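Local coordinates for peptidoglycan D,D-transpeptidase FtsI (Yersinia pestis, PDB 6SYN), which probably catalyses the D,D-transpeptidation that cross-links peptidoglycan, as a class B penicillin-binding protein whose active site binds penicillins, at residues 414-419 with 435-440; 459-464 with 472-477. All coordinates share one frame; numbering follows the deposited sequence. Where two conformers were deposited one is given.

Contact 1 of 2, residues 414-419 with 435-440; sequences HMMESV and RIAIKT. With CB9 ((2R,4S)-2-[(1R)-1-{[(2S)-2-carboxy-2-phenylacetyl]amino}-2-oxoethyl]-5,5-dimethyl-1,3-thiazolidine-4-carboxylic acid), chain D.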
ATOM      1  N   HIS A 414      11.536  22.225   1.862  1.00 14.39           N
ATOM      2  CA  HIS A 414      12.323  22.764   3.007  1.00 14.69           C
ATOM      3  C   HIS A 414      11.382  23.091   4.175  1.00 14.64           C
ATOM      4  O   HIS A 414      11.755  22.768   5.316  1.00 14.78           O
ATOM      5  CB  HIS A 414      13.203  23.965   2.627  1.00 15.03           C
ATOM      6  CG  HIS A 414      13.953  24.491   3.808  1.00 15.44           C
ATOM      7  ND1 HIS A 414      13.495  25.555   4.563  1.00 15.68           N
ATOM      8  CD2 HIS A 414      15.081  24.060   4.415  1.00 15.70           C
ATOM      9  CE1 HIS A 414      14.326  25.778   5.564  1.00 15.71           C
ATOM     10  NE2 HIS A 414      15.305  24.876   5.497  1.00 15.80           N
ATOM     11  N   MET A 415      10.215  23.692   3.902  1.00 14.52           N
ATOM     12  CA  MET A 415       9.139  23.945   4.906  1.00 14.53           C
ATOM     13  C   MET A 415       8.721  22.630   5.582  1.00 14.17           C
ATOM     14  O   MET A 415       8.469  22.645   6.806  1.00 14.14           O
ATOM     15  CB  MET A 415       7.899  24.571   4.263  1.00 14.74           C
ATOM     16  CG  MET A 415       7.993  26.070   4.094  1.00 14.89           C
ATOM     17  SD  MET A 415       6.631  26.693   3.090  1.00 15.06           S
ATOM     18  CE  MET A 415       7.141  28.399   2.885  1.00 15.44           C
ATOM     19  N   MET A 416       8.649  21.537   4.818  1.00 13.67           N
ATOM     20  CA  MET A 416       8.145  20.222   5.305  1.00 13.22           C
ATOM     21  C   MET A 416       9.148  19.576   6.277  1.00 12.96           C
ATOM     22  O   MET A 416       8.734  18.630   6.975  1.00 12.75           O
ATOM     23  CB  MET A 416       7.852  19.281   4.131  1.00 12.93           C
ATOM     24  CG  MET A 416       6.551  19.609   3.427  1.00 12.71           C
ATOM     25  SD  MET A 416       6.531  19.053   1.708  1.00 12.78           S
ATOM     26  CE  MET A 416       6.356  17.282   1.915  1.00 12.73           C
ATOM     27  N   GLU A 417      10.393  20.075   6.343  1.00 12.71           N
ATOM     28  CA  GLU A 417      11.442  19.599   7.293  1.00 12.60           C
ATOM     29  C   GLU A 417      11.030  19.925   8.728  1.00 12.32           C
ATOM     30  O   GLU A 417      11.477  19.232   9.659  1.00 12.29           O
ATOM     31  CB  GLU A 417      12.786  20.265   7.007  1.00 12.82           C
ATOM     32  CG  GLU A 417      13.347  19.898   5.650  1.00 13.10           C
ATOM     33  CD  GLU A 417      14.855  19.973   5.535  1.00 13.06           C
ATOM     34  OE1 GLU A 417      15.331  20.503   4.526  1.00 13.35           O
ATOM     35  OE2 GLU A 417      15.541  19.491   6.452  1.00 13.19           O
ATOM     36  N   SER A 418      10.214  20.967   8.867  1.00 12.14           N
ATOM     37  CA  SER A 418       9.690  21.524  10.137  1.00 11.97           C
ATOM     38  C   SER A 418       8.833  20.493  10.884  1.00 11.57           C
ATOM     39  O   SER A 418       8.728  20.604  12.120  1.00 11.86           O
ATOM     40  CB  SER A 418       8.898  22.766   9.838  1.00 12.23           C
ATOM     41  OG  SER A 418       8.647  23.502  11.019  1.00 12.71           O
ATOM     42  N   VAL A 419       8.226  19.543  10.172  1.00 10.95           N
ATOM     43  CA  VAL A 419       7.205  18.616  10.738  1.00 10.56           C
ATOM     44  C   VAL A 419       7.911  17.579  11.627  1.00 10.24           C
ATOM     45  O   VAL A 419       7.327  17.218  12.659  1.00 10.34           O
ATOM     46  CB  VAL A 419       6.346  17.986   9.622  1.00 10.53           C
ATOM     47  CG1 VAL A 419       5.318  16.999  10.160  1.00 10.51           C
ATOM     48  CG2 VAL A 419       5.654  19.060   8.795  1.00 10.52           C
ATOM     49  N   ARG A 435      18.078  14.465   7.168  1.00 12.94           N
ATOM     50  CA  ARG A 435      16.994  15.477   7.078  1.00 13.09           C
ATOM     51  C   ARG A 435      15.842  14.880   6.268  1.00 12.60           C
ATOM     52  O   ARG A 435      16.124  14.223   5.240  1.00 12.56           O
ATOM     53  CB  ARG A 435      17.483  16.740   6.366  1.00 13.74           C
ATOM     54  CG  ARG A 435      18.758  17.348   6.934  1.00 14.25           C
ATOM     55  CD  ARG A 435      19.430  18.251   5.916  1.00 14.80           C
ATOM     56  NE  ARG A 435      18.532  19.257   5.363  1.00 15.23           N
ATOM     57  CZ  ARG A 435      18.779  19.992   4.279  1.00 15.89           C
ATOM     58  NH1 ARG A 435      19.909  19.839   3.603  1.00 15.98           N
ATOM     59  NH2 ARG A 435      17.892  20.884   3.869  1.00 16.17           N
ATOM     60  N   ILE A 436      14.596  15.108   6.697  1.00 12.05           N
ATOM     61  CA  ILE A 436      13.385  14.531   6.042  1.00 11.57           C
ATOM     62  C   ILE A 436      12.320  15.618   5.869  1.00 11.28           C
ATOM     63  O   ILE A 436      12.233  16.514   6.721  1.00 11.24           O
ATOM     64  CB  ILE A 436      12.835  13.304   6.806  0.50 11.49           C
ATOM     65  CG1 ILE A 436      12.195  13.666   8.149  0.50 11.42           C
ATOM     66  CG2 ILE A 436      13.907  12.237   6.969  0.50 11.45           C
ATOM     67  CD1 ILE A 436      11.528  12.495   8.834  0.50 11.38           C
ATOM     68  N   ALA A 437      11.558  15.522   4.779  1.00 11.00           N
ATOM     69  CA  ALA A 437      10.393  16.371   4.454  1.00 10.81           C
ATOM     70  C   ALA A 437       9.128  15.504   4.470  1.00 10.63           C
ATOM     71  O   ALA A 437       8.864  14.796   3.472  1.00 10.60           O
ATOM     72  CB  ALA A 437      10.609  17.041   3.121  1.00 10.83           C
ATOM     73  N   ILE A 438       8.389  15.552   5.581  1.00 10.43           N
ATOM     74  CA  ILE A 438       7.129  14.785   5.797  1.00 10.19           C
ATOM     75  C   ILE A 438       5.970  15.751   6.040  1.00 10.06           C
ATOM     76  O   ILE A 438       6.204  16.922   6.381  1.00  9.97           O
ATOM     77  CB  ILE A 438       7.264  13.810   6.982  1.00 10.25           C
ATOM     78  CG1 ILE A 438       7.357  14.540   8.327  1.00 10.22           C
ATOM     79  CG2 ILE A 438       8.439  12.874   6.771  1.00 10.31           C
ATOM     80  CD1 ILE A 438       6.977  13.686   9.516  1.00 10.17           C
ATOM     81  N   LYS A 439       4.758  15.227   5.899  1.00  9.92           N
ATOM     82  CA  LYS A 439       3.507  15.831   6.404  1.00  9.75           C
ATOM     83  C   LYS A 439       2.706  14.719   7.085  1.00  9.83           C
ATOM     84  O   LYS A 439       2.528  13.655   6.465  1.00  9.84           O
ATOM     85  CB  LYS A 439       2.740  16.459   5.240  1.00  9.58           C
ATOM     86  CG  LYS A 439       1.469  17.196   5.628  1.00  9.51           C
ATOM     87  CD  LYS A 439       1.731  18.488   6.368  1.00  9.41           C
ATOM     88  CE  LYS A 439       0.504  19.036   7.054  1.00  9.32           C
ATOM     89  NZ  LYS A 439       0.156  18.238   8.249  1.00  9.32           N
ATOM     90  N   THR A 440       2.264  14.940   8.321  1.00  9.96           N
ATOM     91  CA  THR A 440       1.334  14.027   9.030  1.00 10.10           C
ATOM     92  C   THR A 440      -0.090  14.294   8.546  1.00 10.27           C
ATOM     93  O   THR A 440      -0.316  15.309   7.864  1.00 10.33           O
ATOM     94  CB  THR A 440       1.407  14.199  10.550  1.00 10.08           C
ATOM     95  OG1 THR A 440       1.106  15.565  10.837  1.00 10.04           O
ATOM     96  CG2 THR A 440       2.755  13.814  11.118  1.00 10.05           C
TER
HETATM   97  C   CB9 D 603      -5.382  16.932   9.045  1.00 18.06           C
HETATM   98  N   CB9 D 603      -7.010  16.978  10.955  1.00 19.93           N
HETATM   99  O   CB9 D 603      -5.399  15.729   8.942  1.00 18.06           O
HETATM  100  CA  CB9 D 603      -5.996  17.717  10.198  1.00 19.20           C
HETATM  101  CB  CB9 D 603      -4.873  18.330  11.083  1.00 19.31           C
HETATM  102  CAA CB9 D 603      -3.027  17.600  14.136  1.00 19.03           C
HETATM  103  CAB CB9 D 603      -4.950  16.011  14.179  1.00 19.10           C
HETATM  104  OAD CB9 D 603      -2.286  14.706  12.766  1.00 19.09           O
HETATM  105  OAE CB9 D 603     -11.557  16.947  12.213  1.00 20.36           O
HETATM  106  OAF CB9 D 603      -8.684  18.152  10.040  1.00 22.06           O
HETATM  107  OAG CB9 D 603      -1.513  16.065  11.265  1.00 18.60           O
HETATM  108  OAH CB9 D 603     -10.610  16.085  10.514  1.00 20.37           O
HETATM  109  CAJ CB9 D 603      -8.203  14.704  15.554  1.00 20.75           C
HETATM  110  CAK CB9 D 603      -8.229  16.076  15.644  1.00 20.89           C
HETATM  111  CAL CB9 D 603      -8.500  14.091  14.359  1.00 20.63           C
HETATM  112  CAM CB9 D 603      -8.551  16.840  14.532  1.00 20.54           C
HETATM  113  CAN CB9 D 603      -8.817  14.852  13.240  1.00 20.62           C
HETATM  114  NAP CB9 D 603      -3.623  17.557  11.076  1.00 19.14           N
HETATM  115  SAQ CB9 D 603      -5.329  18.378  12.845  1.00 19.72           S
HETATM  116  CAR CB9 D 603      -2.386  15.653  12.005  1.00 19.11           C
HETATM  117  CAS CB9 D 603     -10.580  16.661  11.571  1.00 20.30           C
HETATM  118  CAT CB9 D 603      -8.268  17.432  10.947  1.00 20.45           C
HETATM  119  CAU CB9 D 603      -8.815  16.242  13.307  1.00 20.56           C
HETATM  120  CAX CB9 D 603      -3.732  16.397  11.968  1.00 19.23           C
HETATM  121  CAY CB9 D 603      -9.214  17.114  12.123  1.00 20.47           C
HETATM  122  CAZ CB9 D 603      -4.178  17.012  13.336  1.00 19.13           C

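Contact 2 of 2, residues 459-464 with 472-477; sequences YTAGVA and ALVVVI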
ATOM      1  N   TYR A 459      -2.092   8.873   9.062  1.00  9.35           N
ATOM      2  CA  TYR A 459      -1.260   9.126   7.860  1.00  8.94           C
ATOM      3  C   TYR A 459       0.119   9.648   8.264  1.00  8.75           C
ATOM      4  O   TYR A 459       0.218  10.473   9.186  1.00  8.72           O
ATOM      5  CB  TYR A 459      -1.884  10.215   6.988  1.00  8.78           C
ATOM      6  CG  TYR A 459      -2.936   9.787   6.000  1.00  8.66           C
ATOM      7  CD1 TYR A 459      -2.590   9.148   4.822  1.00  8.58           C
ATOM      8  CD2 TYR A 459      -4.270  10.102   6.197  1.00  8.64           C
ATOM      9  CE1 TYR A 459      -3.542   8.801   3.880  1.00  8.55           C
ATOM     10  CE2 TYR A 459      -5.237   9.757   5.268  1.00  8.63           C
ATOM     11  CZ  TYR A 459      -4.870   9.104   4.104  1.00  8.57           C
ATOM     12  OH  TYR A 459      -5.812   8.761   3.179  1.00  8.60           O
ATOM     13  N   THR A 460       1.152   9.213   7.547  1.00  8.61           N
ATOM     14  CA  THR A 460       2.446   9.931   7.425  1.00  8.44           C
ATOM     15  C   THR A 460       2.990   9.660   6.023  1.00  8.30           C
ATOM     16  O   THR A 460       3.196   8.484   5.677  1.00  8.23           O
ATOM     17  CB  THR A 460       3.402   9.573   8.570  1.00  8.49           C
ATOM     18  OG1 THR A 460       2.926  10.238   9.741  1.00  8.56           O
ATOM     19  CG2 THR A 460       4.832   9.994   8.309  1.00  8.55           C
ATOM     20  N   ALA A 461       3.149  10.722   5.237  1.00  8.28           N
ATOM     21  CA  ALA A 461       3.739  10.708   3.882  1.00  8.31           C
ATOM     22  C   ALA A 461       4.985  11.589   3.906  1.00  8.36           C
ATOM     23  O   ALA A 461       5.044  12.495   4.763  1.00  8.47           O
ATOM     24  CB  ALA A 461       2.734  11.200   2.873  1.00  8.29           C
ATOM     25  N   GLY A 462       5.947  11.332   3.024  1.00  8.34           N
ATOM     26  CA  GLY A 462       7.148  12.175   2.947  1.00  8.39           C
ATOM     27  C   GLY A 462       8.201  11.644   2.001  1.00  8.47           C
ATOM     28  O   GLY A 462       7.950  10.654   1.275  1.00  8.46           O
ATOM     29  N   VAL A 463       9.360  12.292   2.062  1.00  8.50           N
ATOM     30  CA  VAL A 463      10.449  12.231   1.054  1.00  8.50           C
ATOM     31  C   VAL A 463      11.769  12.283   1.830  1.00  8.63           C
ATOM     32  O   VAL A 463      11.766  12.863   2.929  1.00  8.56           O
ATOM     33  CB  VAL A 463      10.250  13.391   0.062  1.00  8.47           C
ATOM     34  CG1 VAL A 463      11.403  14.379   0.037  1.00  8.48           C
ATOM     35  CG2 VAL A 463       9.923  12.884  -1.328  1.00  8.52           C
ATOM     36  N   ALA A 464      12.830  11.660   1.315  1.00  8.83           N
ATOM     37  CA  ALA A 464      14.163  11.641   1.960  1.00  9.02           C
ATOM     38  C   ALA A 464      15.225  11.154   0.983  1.00  9.26           C
ATOM     39  O   ALA A 464      14.907  10.456   0.024  1.00  9.31           O
ATOM     40  CB  ALA A 464      14.138  10.773   3.190  1.00  9.04           C
ATOM     41  N   ALA A 472      10.222   8.513  -2.083  1.00  9.73           N
ATOM     42  CA  ALA A 472       8.897   8.894  -1.556  1.00  9.40           C
ATOM     43  C   ALA A 472       8.349   7.687  -0.792  1.00  9.07           C
ATOM     44  O   ALA A 472       8.476   6.555  -1.303  1.00  8.86           O
ATOM     45  CB  ALA A 472       7.989   9.329  -2.677  1.00  9.34           C
ATOM     46  N   LEU A 473       7.819   7.922   0.410  1.00  8.83           N
ATOM     47  CA  LEU A 473       7.147   6.890   1.242  1.00  8.66           C
ATOM     48  C   LEU A 473       5.810   7.440   1.740  1.00  8.46           C
ATOM     49  O   LEU A 473       5.785   8.594   2.202  1.00  8.34           O
ATOM     50  CB  LEU A 473       8.057   6.503   2.411  1.00  8.63           C
ATOM     51  CG  LEU A 473       7.475   5.507   3.412  1.00  8.66           C
ATOM     52  CD1 LEU A 473       7.030   4.223   2.724  1.00  8.65           C
ATOM     53  CD2 LEU A 473       8.490   5.196   4.504  1.00  8.66           C
ATOM     54  N   VAL A 474       4.752   6.636   1.612  1.00  8.36           N
ATOM     55  CA  VAL A 474       3.429   6.840   2.272  1.00  8.30           C
ATOM     56  C   VAL A 474       3.196   5.670   3.237  1.00  8.30           C
ATOM     57  O   VAL A 474       3.538   4.519   2.891  1.00  8.15           O
ATOM     58  CB  VAL A 474       2.283   6.964   1.247  1.00  8.32           C
ATOM     59  CG1 VAL A 474       0.910   6.925   1.909  1.00  8.32           C
ATOM     60  CG2 VAL A 474       2.421   8.207   0.382  1.00  8.25           C
ATOM     61  N   VAL A 475       2.655   5.987   4.414  1.00  8.38           N
ATOM     62  CA  VAL A 475       2.168   5.029   5.447  1.00  8.40           C
ATOM     63  C   VAL A 475       0.802   5.542   5.927  1.00  8.41           C
ATOM     64  O   VAL A 475       0.733   6.709   6.374  1.00  8.25           O
ATOM     65  CB  VAL A 475       3.192   4.897   6.592  1.00  8.46           C
ATOM     66  CG1 VAL A 475       2.743   3.928   7.675  1.00  8.48           C
ATOM     67  CG2 VAL A 475       4.560   4.501   6.067  1.00  8.49           C
ATOM     68  N   VAL A 476      -0.243   4.721   5.768  1.00  8.48           N
ATOM     69  CA  VAL A 476      -1.622   4.965   6.292  1.00  8.57           C
ATOM     70  C   VAL A 476      -2.008   3.762   7.164  1.00  8.70           C
ATOM     71  O   VAL A 476      -1.943   2.627   6.660  1.00  8.74           O
ATOM     72  CB  VAL A 476      -2.644   5.213   5.158  1.00  8.56           C
ATOM     73  CG1 VAL A 476      -2.716   4.065   4.158  1.00  8.58           C
ATOM     74  CG2 VAL A 476      -4.033   5.524   5.696  1.00  8.56           C
ATOM     75  N   ILE A 477      -2.338   4.001   8.436  1.00  8.83           N
ATOM     76  CA  ILE A 477      -2.971   3.001   9.349  1.00  8.91           C
ATOM     77  C   ILE A 477      -4.469   3.307   9.368  1.00  9.12           C
ATOM     78  O   ILE A 477      -4.849   4.415   9.799  1.00  9.07           O
ATOM     79  CB  ILE A 477      -2.386   3.029  10.779  1.00  8.78           C
ATOM     80  CG1 ILE A 477      -0.858   2.910  10.801  1.00  8.76           C
ATOM     81  CG2 ILE A 477      -3.048   1.966  11.644  1.00  8.70           C
ATOM     82  CD1 ILE A 477      -0.321   1.583  10.321  1.00  8.78           C
TER

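Contact 1 of 2, residues 414-419 with 435-440
Strand 437-446 of the transpeptidase domain, an outer strand of its antiparallel sheet, carries a K(T/S)G-type motif beginning at Lys439, and the end of helix 406-416 with its following 3-10 turn packs along the strand's start. At one end Arg435 clasps the Glu417 carboxylate through NE and NH2, one nitrogen to each oxygen, NH2 reaching OE1 at 2.7 Å and NE reaching OE2 at 3.2 Å, each on the syn lone pair. Carboxylate and guanidinium are nearly coplanar, 28° apart, and a bend at chi3 (53°) turns the arginine back to its partner. His414 CD2 lies at the guanidinium edge. Between backbones, Ile438 N gives a weak hydrogen bond to Met416 O, and Glu417 CA lies 3.2 Å from Ile436 O in a CA-H...O contact. Apolar contacts follow: Met416 CB meets Ala437 CB, while Val419, its CG1 anti to the backbone N, crosses Ile438 obliquely with its CG1 3.7 Å from Ile438 CG1. At the other end Thr440 OG1 donates a hydrogen bond of 2.7 Å to carboxylate OAG of the opened penicillin CB9. Lys439, bent at chi2 and chi4, brings NZ to Thr440 O at 3.0 Å, above the carbonyl plane, and to Ser304 OG. The two-point salt bridge ties the 3-10 turn to the residues that lead into the strand, while the lysine's nearby positive charge would probably favour an anionic carboxylate in the pocket.

Contact 2 of 2, residues 459-464 with 472-477
Thr460 N is held by one nearly straight hydrogen bond to Val475 O, 2.8 Å long with an N-H...O angle of 172° and lying almost along the C=O axis. The return bond, Val475 N to Thr460 O at 2.9 Å, completes this hydrogen-bonded pair. Gly462 and Leu473 repeat it two residues on, Leu473 N meeting Gly462 O at 2.9 Å and 174°. Between them Ala461 CA-H leans on Leu473 O in the non-hydrogen-bonded pair Ala461-Val474, where the CA atoms come to 4.2 Å. On the face shared by Tyr459, Ala461, Val463, Ala472, Val474 and Val476, the side chains of Tyr459 and Val476 run alongside each other in the same direction. Val476 CG2, anti to its backbone N, sits over one ring face in a CH-pi contact, 4.0 Å from the ring centroid and displaced toward the rim; the ring's OH bonds to Glu249 O. Ala461 CB touches Val474 CG2 at 3.9 Å, and helix 370-381 covers this face through Leu373, Tyr377 and Ala378. On the other face Thr460 and Leu473 pack on Phe495 of helix 492-505, and Thr460 OG1 turns back to Tyr459 O at 2.8 Å. Two antiparallel strands, joined as a beta hairpin and buried between helices, belong to the central sheet of the penicillin-binding transpeptidase fold.

Both segments of contact 1 precede those of contact 2 along the chain, and the contact centres lie about 11 Å apart within the transpeptidase domain. They meet through one sheet: strand 437-446, at its margin, pairs with strand 455-464, which in turn pairs with strand 471-478. Probable backbone hydrogen bonds join Ala437 O to Val463 N (2.9 Å) and Lys439 N to Ala461 O (3.0 Å), while Thr440 CG2 packs on Thr460 OG1. Tyr377 of helix 370-381 touches both Lys439 and Ala461. The hairpin of contact 2 thus flanks the motif strand within the sheet, and contact 1 adds the helix end and its turn against that strand, so both frame the strand that presents Thr440 to the penicillin.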